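Local coordinates for DUF1491 domain-containing protein (Caulobacter crescentus, PDB 4GOQ) that is of unknown function, as a DUF1491 family member, but folds as a compact monomer in which helices accompany a mixed five-stranded beta sheet, at residues A11-R16 and V93-R98; G20-T25 and R101-E106. All coordinates share one frame; numbering follows the deposited sequence.

Interaction 1 (A11-R16 and V93-R98); sequences AALIRR and VEIEDR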
ATOM      1  N   ALA A  11       0.259  -8.101  -8.268  1.00 26.56           N
ATOM      2  CA  ALA A  11      -0.191  -8.093  -9.672  1.00 26.37           C
ATOM      3  C   ALA A  11      -1.699  -7.823  -9.750  1.00 29.00           C
ATOM      4  O   ALA A  11      -2.147  -7.061 -10.614  1.00 27.00           O
ATOM      5  CB  ALA A  11       0.161  -9.416 -10.366  1.00 27.45           C
ATOM      6  N   ALA A  12      -2.483  -8.427  -8.841  1.00 25.62           N
ATOM      7  CA  ALA A  12      -3.929  -8.207  -8.827  1.00 24.45           C
ATOM      8  C   ALA A  12      -4.247  -6.744  -8.457  1.00 26.05           C
ATOM      9  O   ALA A  12      -5.154  -6.144  -9.030  1.00 24.42           O
ATOM     10  CB  ALA A  12      -4.596  -9.151  -7.828  1.00 24.35           C
ATOM     11  N   LEU A  13      -3.533  -6.190  -7.469  1.00 24.90           N
ATOM     12  CA  LEU A  13      -3.769  -4.801  -7.039  1.00 24.22           C
ATOM     13  C   LEU A  13      -3.468  -3.810  -8.193  1.00 28.82           C
ATOM     14  O   LEU A  13      -4.307  -2.943  -8.507  1.00 26.85           O
ATOM     15  CB  LEU A  13      -2.923  -4.475  -5.804  1.00 23.88           C
ATOM     16  CG  LEU A  13      -2.922  -2.977  -5.341  1.00 25.90           C
ATOM     17  CD1 LEU A  13      -4.322  -2.551  -4.818  1.00 25.97           C
ATOM     18  CD2 LEU A  13      -1.934  -2.791  -4.204  1.00 25.25           C
ATOM     19  N   ILE A  14      -2.300  -3.977  -8.845  1.00 26.32           N
ATOM     20  CA  ILE A  14      -1.873  -3.134  -9.986  1.00 27.40           C
ATOM     21  C   ILE A  14      -2.884  -3.226 -11.077  1.00 29.08           C
ATOM     22  O   ILE A  14      -3.340  -2.201 -11.581  1.00 29.13           O
ATOM     23  CB  ILE A  14      -0.457  -3.515 -10.524  1.00 30.73           C
ATOM     24  CG1 ILE A  14       0.623  -3.327  -9.468  1.00 31.12           C
ATOM     25  CG2 ILE A  14      -0.115  -2.770 -11.833  1.00 32.55           C
ATOM     26  CD1 ILE A  14       1.937  -4.041  -9.885  1.00 39.78           C
ATOM     27  N   ARG A  15      -3.275  -4.454 -11.437  1.00 27.71           N
ATOM     28  CA  ARG A  15      -4.240  -4.700 -12.492  1.00 28.88           C
ATOM     29  C   ARG A  15      -5.564  -4.002 -12.211  1.00 33.87           C
ATOM     30  O   ARG A  15      -6.081  -3.307 -13.084  1.00 34.53           O
ATOM     31  CB  ARG A  15      -4.450  -6.214 -12.657  1.00 29.72           C
ATOM     32  CG  ARG A  15      -5.676  -6.584 -13.434  1.00 35.91           C
ATOM     33  CD  ARG A  15      -5.619  -8.082 -13.652  1.00 42.03           C
ATOM     34  NE  ARG A  15      -6.903  -8.622 -14.072  1.00 43.47           N
ATOM     35  CZ  ARG A  15      -7.360  -8.585 -15.317  1.00 54.35           C
ATOM     36  NH1 ARG A  15      -6.663  -7.972 -16.271  1.00 38.12           N
ATOM     37  NH2 ARG A  15      -8.534  -9.118 -15.611  1.00 42.11           N
ATOM     38  N   ARG A  16      -6.106  -4.179 -10.996  1.00 29.70           N
ATOM     39  CA  ARG A  16      -7.349  -3.548 -10.568  1.00 28.89           C
ATOM     40  C   ARG A  16      -7.260  -2.009 -10.622  1.00 30.96           C
ATOM     41  O   ARG A  16      -8.194  -1.352 -11.072  1.00 31.75           O
ATOM     42  CB  ARG A  16      -7.665  -4.020  -9.126  1.00 29.49           C
ATOM     43  CG  ARG A  16      -9.071  -3.797  -8.644  1.00 30.96           C
ATOM     44  CD  ARG A  16      -9.436  -4.700  -7.464  1.00 25.71           C
ATOM     45  NE  ARG A  16      -8.433  -4.685  -6.388  1.00 23.29           N
ATOM     46  CZ  ARG A  16      -7.654  -5.717  -6.057  1.00 30.70           C
ATOM     47  NH1 ARG A  16      -7.756  -6.874  -6.710  1.00 28.62           N
ATOM     48  NH2 ARG A  16      -6.779  -5.605  -5.058  1.00 24.68           N
ATOM     49  N   VAL A  93       3.945  -0.063  -2.889  1.00 23.26           N
ATOM     50  CA  VAL A  93       3.105   0.129  -4.061  1.00 22.09           C
ATOM     51  C   VAL A  93       2.519   1.512  -3.975  1.00 27.97           C
ATOM     52  O   VAL A  93       1.944   1.868  -2.940  1.00 28.17           O
ATOM     53  CB  VAL A  93       1.994  -0.962  -4.186  1.00 26.15           C
ATOM     54  CG1 VAL A  93       1.078  -0.646  -5.364  1.00 26.00           C
ATOM     55  CG2 VAL A  93       2.605  -2.367  -4.352  1.00 26.12           C
ATOM     56  N   GLU A  94       2.695   2.313  -5.029  1.00 24.65           N
ATOM     57  CA  GLU A  94       2.149   3.676  -5.013  1.00 24.96           C
ATOM     58  C   GLU A  94       1.017   3.730  -6.024  1.00 29.49           C
ATOM     59  O   GLU A  94       1.153   3.239  -7.148  1.00 27.86           O
ATOM     60  CB  GLU A  94       3.272   4.709  -5.320  1.00 27.00           C
ATOM     61  CG  GLU A  94       2.841   6.153  -5.185  1.00 37.42           C
ATOM     62  CD  GLU A  94       3.995   7.146  -5.144  1.00 58.44           C
ATOM     63  OE1 GLU A  94       5.095   6.805  -5.631  1.00 46.10           O
ATOM     64  OE2 GLU A  94       3.799   8.269  -4.628  1.00 59.05           O
ATOM     65  N   ILE A  95      -0.143   4.233  -5.582  1.00 28.01           N
ATOM     66  CA  ILE A  95      -1.324   4.339  -6.419  1.00 27.26           C
ATOM     67  C   ILE A  95      -1.741   5.803  -6.446  1.00 32.36           C
ATOM     68  O   ILE A  95      -1.963   6.405  -5.396  1.00 32.02           O
ATOM     69  CB  ILE A  95      -2.464   3.401  -5.918  1.00 29.26           C
ATOM     70  CG1 ILE A  95      -2.030   1.887  -5.973  1.00 30.05           C
ATOM     71  CG2 ILE A  95      -3.756   3.651  -6.715  1.00 30.49           C
ATOM     72  CD1 ILE A  95      -2.905   0.976  -5.260  1.00 34.42           C
ATOM     73  N   GLU A  96      -1.851   6.361  -7.644  1.00 30.59           N
ATOM     74  CA  GLU A  96      -2.262   7.732  -7.851  1.00 31.96           C
ATOM     75  C   GLU A  96      -3.611   7.716  -8.539  1.00 34.33           C
ATOM     76  O   GLU A  96      -3.742   7.238  -9.666  1.00 34.22           O
ATOM     77  CB  GLU A  96      -1.213   8.503  -8.643  1.00 35.95           C
ATOM     78  CG  GLU A  96      -0.060   9.007  -7.794  1.00 51.99           C
ATOM     79  CD  GLU A  96       1.011   9.742  -8.576  1.00 83.24           C
ATOM     80  OE1 GLU A  96       1.856   9.069  -9.208  1.00 91.54           O
ATOM     81  OE2 GLU A  96       1.007  10.994  -8.551  1.00 82.24           O
ATOM     82  N   ASP A  97      -4.636   8.165  -7.822  1.00 31.24           N
ATOM     83  CA  ASP A  97      -5.990   8.104  -8.326  1.00 31.77           C
ATOM     84  C   ASP A  97      -6.706   9.422  -8.118  1.00 38.10           C
ATOM     85  O   ASP A  97      -6.522  10.070  -7.084  1.00 37.64           O
ATOM     86  CB  ASP A  97      -6.753   6.962  -7.625  1.00 33.06           C
ATOM     87  CG  ASP A  97      -8.182   6.785  -8.105  1.00 38.72           C
ATOM     88  OD1 ASP A  97      -8.375   6.446  -9.299  1.00 40.49           O
ATOM     89  OD2 ASP A  97      -9.106   6.961  -7.285  1.00 37.17           O
ATOM     90  N   ARG A  98      -7.535   9.803  -9.109  1.00 37.53           N
ATOM     91  CA  ARG A  98      -8.351  11.013  -9.118  1.00 40.45           C
ATOM     92  C   ARG A  98      -9.248  11.091  -7.872  1.00 47.02           C
ATOM     93  O   ARG A  98      -9.480  12.186  -7.374  1.00 46.78           O
ATOM     94  CB  ARG A  98      -9.212  11.050 -10.387  1.00 43.43           C
TER

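Interaction 2 (G20-T25 and R101-E106); sequences GGAFAT and RHFLTE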
ATOM      1  N   GLY A  20      -9.234   0.661 -13.156  1.00 32.97           N
ATOM      2  CA  GLY A  20     -10.018   1.754 -12.579  1.00 32.72           C
ATOM      3  C   GLY A  20      -9.562   3.130 -13.040  1.00 34.86           C
ATOM      4  O   GLY A  20     -10.179   4.132 -12.682  1.00 33.55           O
ATOM      5  N   GLY A  21      -8.473   3.193 -13.811  1.00 31.98           N
ATOM      6  CA  GLY A  21      -7.939   4.456 -14.323  1.00 33.23           C
ATOM      7  C   GLY A  21      -6.865   5.078 -13.462  1.00 37.93           C
ATOM      8  O   GLY A  21      -6.429   6.201 -13.724  1.00 38.62           O
ATOM      9  N   ALA A  22      -6.407   4.356 -12.441  1.00 33.61           N
ATOM     10  CA  ALA A  22      -5.375   4.907 -11.580  1.00 34.55           C
ATOM     11  C   ALA A  22      -3.990   4.591 -12.113  1.00 39.05           C
ATOM     12  O   ALA A  22      -3.838   3.738 -12.975  1.00 38.91           O
ATOM     13  CB  ALA A  22      -5.533   4.373 -10.161  1.00 34.70           C
ATOM     14  N   PHE A  23      -2.994   5.334 -11.656  1.00 37.85           N
ATOM     15  CA  PHE A  23      -1.603   5.074 -11.990  1.00 39.74           C
ATOM     16  C   PHE A  23      -1.098   4.206 -10.818  1.00 40.97           C
ATOM     17  O   PHE A  23      -1.273   4.599  -9.666  1.00 41.50           O
ATOM     18  CB  PHE A  23      -0.840   6.402 -12.193  1.00 44.40           C
ATOM     19  CG  PHE A  23       0.617   6.332 -12.611  1.00 49.11           C
ATOM     20  CD1 PHE A  23       0.998   5.646 -13.760  1.00 54.83           C
ATOM     21  CD2 PHE A  23       1.595   7.022 -11.901  1.00 54.32           C
ATOM     22  CE1 PHE A  23       2.343   5.591 -14.154  1.00 57.13           C
ATOM     23  CE2 PHE A  23       2.940   6.985 -12.304  1.00 58.54           C
ATOM     24  CZ  PHE A  23       3.305   6.265 -13.426  1.00 57.16           C
ATOM     25  N   ALA A  24      -0.641   2.969 -11.085  1.00 33.90           N
ATOM     26  CA  ALA A  24      -0.192   2.085 -10.004  1.00 30.75           C
ATOM     27  C   ALA A  24       1.176   1.558 -10.340  1.00 33.27           C
ATOM     28  O   ALA A  24       1.358   0.971 -11.411  1.00 33.05           O
ATOM     29  CB  ALA A  24      -1.177   0.953  -9.801  1.00 30.63           C
ATOM     30  N   THR A  25       2.148   1.779  -9.463  1.00 27.32           N
ATOM     31  CA  THR A  25       3.494   1.305  -9.765  0.50 27.02           C
ATOM     32  C   THR A  25       4.144   0.698  -8.521  1.00 27.69           C
ATOM     33  O   THR A  25       3.779   1.000  -7.390  1.00 27.48           O
ATOM     34  CB  THR A  25       4.332   2.417 -10.440  0.50 38.74           C
ATOM     35  OG1 THR A  25       5.607   1.906 -10.817  0.50 38.78           O
ATOM     36  CG2 THR A  25       4.483   3.644  -9.596  0.50 39.96           C
ATOM     37  N   ARG A 101      -8.620   6.481  -4.309  1.00 39.33           N
ATOM     38  CA  ARG A 101      -8.963   5.071  -4.076  1.00 35.64           C
ATOM     39  C   ARG A 101      -7.718   4.287  -3.857  1.00 35.68           C
ATOM     40  O   ARG A 101      -6.719   4.518  -4.545  1.00 35.27           O
ATOM     41  CB  ARG A 101      -9.734   4.479  -5.268  1.00 31.13           C
ATOM     42  CG  ARG A 101     -11.169   4.992  -5.392  1.00 38.02           C
ATOM     43  CD  ARG A 101     -11.851   4.492  -6.647  1.00 37.26           C
ATOM     44  NE  ARG A 101     -11.233   5.041  -7.858  1.00 35.43           N
ATOM     45  CZ  ARG A 101     -11.507   4.641  -9.095  1.00 48.85           C
ATOM     46  NH1 ARG A 101     -12.392   3.676  -9.308  1.00 39.19           N
ATOM     47  NH2 ARG A 101     -10.875   5.183 -10.129  1.00 37.72           N
ATOM     48  N   HIS A 102      -7.775   3.319  -2.944  1.00 29.12           N
ATOM     49  CA  HIS A 102      -6.634   2.456  -2.683  1.00 26.91           C
ATOM     50  C   HIS A 102      -6.765   1.095  -3.417  1.00 28.20           C
ATOM     51  O   HIS A 102      -5.770   0.368  -3.484  1.00 27.45           O
ATOM     52  CB  HIS A 102      -6.440   2.249  -1.170  1.00 26.50           C
ATOM     53  CG  HIS A 102      -7.712   1.852  -0.479  1.00 28.63           C
ATOM     54  ND1 HIS A 102      -8.291   0.627  -0.687  1.00 28.89           N
ATOM     55  CD2 HIS A 102      -8.498   2.572   0.357  1.00 29.67           C
ATOM     56  CE1 HIS A 102      -9.390   0.613   0.049  1.00 28.59           C
ATOM     57  NE2 HIS A 102      -9.560   1.768   0.694  1.00 28.97           N
ATOM     58  N   PHE A 103      -7.989   0.721  -3.923  1.00 25.18           N
ATOM     59  CA  PHE A 103      -8.255  -0.548  -4.650  1.00 24.49           C
ATOM     60  C   PHE A 103      -7.953  -1.817  -3.814  1.00 26.55           C
ATOM     61  O   PHE A 103      -7.794  -2.913  -4.367  1.00 25.44           O
ATOM     62  CB  PHE A 103      -7.469  -0.589  -5.988  1.00 25.81           C
ATOM     63  CG  PHE A 103      -7.880   0.545  -6.902  1.00 27.84           C
ATOM     64  CD1 PHE A 103      -9.037   0.457  -7.674  1.00 30.09           C
ATOM     65  CD2 PHE A 103      -7.149   1.730  -6.943  1.00 29.15           C
ATOM     66  CE1 PHE A 103      -9.415   1.512  -8.519  1.00 30.54           C
ATOM     67  CE2 PHE A 103      -7.532   2.782  -7.787  1.00 31.58           C
ATOM     68  CZ  PHE A 103      -8.657   2.664  -8.570  1.00 28.81           C
ATOM     69  N   LEU A 104      -7.898  -1.677  -2.489  1.00 23.12           N
ATOM     70  CA  LEU A 104      -7.643  -2.832  -1.617  1.00 22.99           C
ATOM     71  C   LEU A 104      -8.930  -3.596  -1.402  1.00 26.87           C
ATOM     72  O   LEU A 104      -9.962  -2.972  -1.153  1.00 28.05           O
ATOM     73  CB  LEU A 104      -7.058  -2.365  -0.266  1.00 22.99           C
ATOM     74  CG  LEU A 104      -5.684  -1.653  -0.368  1.00 27.37           C
ATOM     75  CD1 LEU A 104      -5.332  -0.922   0.936  1.00 27.80           C
ATOM     76  CD2 LEU A 104      -4.594  -2.624  -0.825  1.00 26.18           C
ATOM     77  N   THR A 105      -8.884  -4.934  -1.453  1.00 23.23           N
ATOM     78  CA  THR A 105     -10.129  -5.721  -1.255  1.00 24.40           C
ATOM     79  C   THR A 105     -10.362  -6.070   0.213  1.00 31.23           C
ATOM     80  O   THR A 105     -11.502  -6.316   0.595  1.00 32.15           O
ATOM     81  CB  THR A 105     -10.156  -6.985  -2.109  1.00 31.58           C
ATOM     82  OG1 THR A 105      -9.114  -7.874  -1.700  1.00 30.42           O
ATOM     83  CG2 THR A 105     -10.057  -6.691  -3.593  1.00 31.50           C
ATOM     84  N   GLU A 106      -9.288  -6.129   1.023  1.00 28.54           N
ATOM     85  CA  GLU A 106      -9.373  -6.446   2.455  1.00 28.49           C
ATOM     86  C   GLU A 106      -9.900  -5.231   3.222  1.00 30.34           C
ATOM     87  O   GLU A 106      -9.741  -4.109   2.742  1.00 29.40           O
ATOM     88  CB  GLU A 106      -7.994  -6.868   3.018  1.00 29.95           C
ATOM     89  CG  GLU A 106      -7.319  -8.039   2.299  1.00 31.71           C
ATOM     90  CD  GLU A 106      -6.564  -7.697   1.029  1.00 40.97           C
ATOM     91  OE1 GLU A 106      -6.383  -6.492   0.734  1.00 29.95           O
ATOM     92  OE2 GLU A 106      -6.201  -8.643   0.291  1.00 29.39           O
TER

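Interaction 1 (A11-R16 and V93-R98)
Leu13 meets Val93 and Ile95 with no flat group between them; on the helix, the Arg16 guanidinium has Ala12 O over one face, 3.5 Å above the plane and toward the rim, but does not meet the strand. This is plain helix-on-sheet packing in an alpha+beta fold: helix 6-19 lies against strand 91-97, one of the inner strands of the mixed sheet. Val93 and Ile95, two residues apart, both turn toward the helix, whereas Glu94, between them, takes no part and forms a salt bridge with Lys40. Leu13 is the helix residue that fills the interface. Its CG is anti to the backbone N (chi1 172°), which aims the isobutyl fork at the strand. Of the two branches, CD2 comes up to Val93 CG1 at 3.9 Å, the two side chains lying alongside but running in opposite senses. Val39 of strand 37-43 and Phe103 of the C-terminal loop also touch Leu13, adding to the buried apolar packing. Cut back to alanine, Leu13 would lose its CG and both methyls, which would probably open a gap and leave Val93 CG1 and Ile95 CD1 without their neighbour on the helix. Ile95 reaches across on an extended chain (chi2 167°), and its CD1 settles against the whole fork: 3.8 Å from Leu13 CD1, and 4.0 Å from both Leu13 CG and Leu13 CD2.

Interaction 2 (G20-T25 and R101-E106)
Gly20 O is held by Arg101 NH2 at 2.8 Å, a hydrogen bond bent to 140° at the hydrogen. The nitrogen stands above the carbonyl plane, 37° out of it, and the oxygen lies at the edge of the guanidinium, somewhat tilted from its plane. The same NH2 makes a salt bridge to Asp97 OD1, so one arginine nitrogen ties the end of helix 6-19 to the end of strand 91-97. Its charge would probably also suit the carbonyl-rich C-terminus of the helix. In Arg101 a bend at chi3 (-66°) turns the guanidinium so that its face receives the CZ corner of the Phe103 ring, 3.4 Å above the plane. Further back along the same side chain, Arg101 CB sits over one face of the Phe103 ring, near its rim, so the arginine runs along one side of the ring and past its CZ corner. From the other segment, two small residues meet the ring obliquely. Ala22 CB is 3.5 Å from Phe103 CE2, and Gly20 CA is 4.1 Å from Phe103 CE1. A beta carbon on Gly20 would run into CE1, so the ring probably could not sit this close to a residue with a side chain there. Phe103 itself has left-handed helical backbone angles, and just beyond it Leu104 N donates to His102 ND1 in the plane of the imidazole at 3.0 Å, bracing this irregular loop. Phe103 also touches Ala17 of helix 6-19 and Ile95 of strand 91-97. The whole is a capped helix C-terminus: Gly21, with positive phi, closes helix 6-19 in a Schellman motif, and the chain turns into edge strand 23-28, next to strand 91-97.

How the interactions relate
Interaction 1 is core and wholly aliphatic, while interaction 2 lies toward the surface and adds a charged side chain and an aromatic ring to its small apolar contacts. Their centres are about 4 Å apart. Both concern helix 6-19 and strand 91-97: interaction 1 packs the body of the helix on the strand, and interaction 2 fastens the turn leaving that helix to the loop leaving that strand. Two probable hydrogen bonds stitch them together. Glu96 N meets Phe23 O at 2.7 Å, joining the neighbouring antiparallel strands 91-97 and 23-28, and Arg16 NE meets Phe103 O at 2.8 Å, tying helix to loop.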